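Local coordinates for protein LbaCas13a H328A (C2c2) (Lachnospiraceae bacterium NK4A179, PDB 5WLH) that binds pre-crRNA and, as a CRISPR-Cas13a nuclease, probably uses the guide to find and cleave target RNA, at residues R1246-E1250 / H1251-Y1255. Numbering follows the deposited sequence.
Sequences RNYIE and HFRYY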
loop_
_atom_site.group_PDB
_atom_site.type_symbol
_atom_site.label_atom_id
_atom_site.label_comp_id
_atom_site.label_asym_id
_atom_site.label_seq_id
_atom_site.Cartn_x
_atom_site.Cartn_y
_atom_site.Cartn_z
ATOM N N ARG A 1246 11.588 -6.664 -14.500
ATOM C CA ARG A 1246 11.050 -5.311 -14.533
ATOM C C ARG A 1246 10.503 -4.983 -15.915
ATOM O O ARG A 1246 9.385 -4.470 -16.061
ATOM C CB ARG A 1246 12.162 -4.331 -14.135
ATOM C CG ARG A 1246 11.740 -2.882 -14.057
ATOM C CD ARG A 1246 12.166 -2.078 -15.265
ATOM N NE ARG A 1246 11.499 -0.777 -15.272
ATOM C CZ ARG A 1246 11.940 0.286 -14.611
ATOM N NH1 ARG A 1246 13.060 0.208 -13.894
ATOM N NH2 ARG A 1246 11.261 1.426 -14.661
ATOM N N ASN A 1247 11.287 -5.289 -16.951
ATOM C CA ASN A 1247 10.850 -4.982 -18.306
ATOM C C ASN A 1247 9.643 -5.814 -18.683
ATOM O O ASN A 1247 8.718 -5.315 -19.334
ATOM C CB ASN A 1247 11.985 -5.222 -19.298
ATOM C CG ASN A 1247 13.071 -4.163 -19.221
ATOM O OD1 ASN A 1247 12.859 -3.054 -18.721
ATOM N ND2 ASN A 1247 14.241 -4.498 -19.741
ATOM N N TYR A 1248 9.642 -7.092 -18.293
ATOM C CA TYR A 1248 8.511 -7.954 -18.598
ATOM C C TYR A 1248 7.224 -7.337 -18.084
ATOM O O TYR A 1248 6.226 -7.248 -18.805
ATOM C CB TYR A 1248 8.740 -9.331 -17.981
ATOM C CG TYR A 1248 7.703 -10.354 -18.356
ATOM C CD1 TYR A 1248 7.861 -11.150 -19.478
ATOM C CD2 TYR A 1248 6.560 -10.521 -17.587
ATOM C CE1 TYR A 1248 6.919 -12.083 -19.818
ATOM C CE2 TYR A 1248 5.609 -11.444 -17.925
ATOM C CZ TYR A 1248 5.792 -12.226 -19.047
ATOM O OH TYR A 1248 4.835 -13.160 -19.389
ATOM N N ILE A 1249 7.239 -6.883 -16.830
ATOM C CA ILE A 1249 6.053 -6.277 -16.237
ATOM C C ILE A 1249 5.726 -4.958 -16.931
ATOM O O ILE A 1249 4.606 -4.743 -17.416
ATOM C CB ILE A 1249 6.272 -6.058 -14.732
ATOM C CG1 ILE A 1249 6.428 -7.404 -14.014
ATOM C CG2 ILE A 1249 5.132 -5.242 -14.147
ATOM C CD1 ILE A 1249 7.099 -7.247 -12.653
ATOM N N GLU A 1250 6.695 -4.041 -16.956
ATOM C CA GLU A 1250 6.368 -2.684 -17.380
ATOM C C GLU A 1250 6.057 -2.611 -18.867
ATOM O O GLU A 1250 5.346 -1.697 -19.306
ATOM C CB GLU A 1250 7.489 -1.710 -17.036
ATOM C CG GLU A 1250 7.019 -0.266 -17.226
ATOM C CD GLU A 1250 7.820 0.735 -16.438
ATOM O OE1 GLU A 1250 8.814 0.328 -15.812
ATOM O OE2 GLU A 1250 7.438 1.928 -16.438
ATOM N N HIS A 1251 6.591 -3.530 -19.654
ATOM C CA HIS A 1251 6.259 -3.591 -21.065
ATOM C C HIS A 1251 5.058 -4.467 -21.349
ATOM O O HIS A 1251 4.771 -4.727 -22.523
ATOM C CB HIS A 1251 7.451 -4.091 -21.879
ATOM C CG HIS A 1251 8.678 -3.267 -21.683
ATOM N ND1 HIS A 1251 9.946 -3.762 -21.883
ATOM C CD2 HIS A 1251 8.827 -1.979 -21.296
ATOM C CE1 HIS A 1251 10.828 -2.810 -21.631
ATOM N NE2 HIS A 1251 10.174 -1.720 -21.268
ATOM N N PHE A 1252 4.359 -4.939 -20.311
ATOM C CA PHE A 1252 3.101 -5.642 -20.493
ATOM C C PHE A 1252 3.288 -6.898 -21.348
ATOM O O PHE A 1252 2.391 -7.275 -22.101
ATOM C CB PHE A 1252 2.040 -4.705 -21.100
ATOM C CG PHE A 1252 1.534 -3.651 -20.120
ATOM C CD1 PHE A 1252 2.335 -2.562 -19.763
ATOM C CD2 PHE A 1252 0.289 -3.776 -19.531
ATOM C CE1 PHE A 1252 1.881 -1.605 -18.848
ATOM C CE2 PHE A 1252 -0.179 -2.818 -18.608
ATOM C CZ PHE A 1252 0.616 -1.741 -18.267
ATOM N N ARG A 1253 4.460 -7.537 -21.237
ATOM C CA ARG A 1253 4.752 -8.697 -22.081
ATOM C C ARG A 1253 3.837 -9.869 -21.757
ATOM O O ARG A 1253 3.556 -10.693 -22.632
ATOM C CB ARG A 1253 6.213 -9.121 -21.920
ATOM C CG ARG A 1253 7.233 -8.030 -22.215
ATOM C CD ARG A 1253 7.139 -7.570 -23.668
ATOM N NE ARG A 1253 7.160 -8.697 -24.597
ATOM C CZ ARG A 1253 6.654 -8.661 -25.826
ATOM N NH1 ARG A 1253 6.082 -7.552 -26.281
ATOM N NH2 ARG A 1253 6.710 -9.738 -26.600
ATOM N N TYR A 1254 3.369 -9.963 -20.506
ATOM C CA TYR A 1254 2.441 -11.029 -20.150
ATOM C C TYR A 1254 1.278 -11.097 -21.124
ATOM O O TYR A 1254 0.828 -12.188 -21.502
ATOM C CB TYR A 1254 1.924 -10.796 -18.733
ATOM C CG TYR A 1254 0.705 -11.608 -18.375
ATOM C CD1 TYR A 1254 0.828 -12.922 -17.959
ATOM C CD2 TYR A 1254 -0.560 -11.043 -18.405
ATOM C CE1 TYR A 1254 -0.283 -13.669 -17.607
ATOM C CE2 TYR A 1254 -1.686 -11.777 -18.041
ATOM C CZ TYR A 1254 -1.535 -13.088 -17.647
ATOM O OH TYR A 1254 -2.645 -13.820 -17.291
ATOM N N TYR A 1255 0.775 -9.937 -21.538
ATOM C CA TYR A 1255 -0.424 -9.869 -22.353
ATOM C C TYR A 1255 -0.172 -10.250 -23.801
ATOM O O TYR A 1255 -1.138 -10.455 -24.540
ATOM C CB TYR A 1255 -1.030 -8.469 -22.281
ATOM C CG TYR A 1255 -1.554 -8.156 -20.893
ATOM C CD1 TYR A 1255 -2.676 -8.817 -20.402
ATOM C CD2 TYR A 1255 -0.919 -7.235 -20.062
ATOM C CE1 TYR A 1255 -3.175 -8.548 -19.133
ATOM C CE2 TYR A 1255 -1.421 -6.970 -18.759
ATOM C CZ TYR A 1255 -2.549 -7.631 -18.323
ATOM O OH TYR A 1255 -3.070 -7.406 -17.056
HETATM O O HOH W 1 3.509 -8.057 -18.361
#
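R1253 N bonds back to Y1248 O at 3.0 Å, and F1252 N reaches I1249 O. With F1252 at positive phi (60°), these two bonds form a Schellman motif that ends helix 1239-1250. H1251 N keeps a last helical bond to N1247 O at 2.8 Å. A water takes up the next backbone N-H: it donates to Y1248 O and accepts from Y1254 N.

Among the side chains, Y1248 packs against R1253 and Y1254. Its CG is anti to the backbone N (chi1 -174°), which lays the ring along the turn. R1253 CB sits over one face as a CH-pi contact, 3.9 Å from the ring centroid. Y1248 CE2 also touches Y1254 CB at 3.8 Å. The Y1248 hydroxyl is hydrogen-bonded to D1259. With an alanine in place of Y1248, R1253 CB would probably lose the ring face it packs on and D1259 the hydroxyl it binds. N1247 and H1251 lie side by side, amide and ring planes 15° apart, with N1247 CB 3.5 Å from H1251 CE1.

One salt bridge runs along the helix. R1246 NE and NH2 both grip E1250 OE1, the latter at 2.9 Å. E1250 OE2 is hydrogen-bonded to Y1127 OH, and R1246 NH1 makes a salt bridge to E1130.

The turn links helix 1239-1250 to helix 1254-1257. I1249 packs on helices 1106-1145 and 1262-1273, while F1252 meets F508 of helix 486-517 edge-to-face.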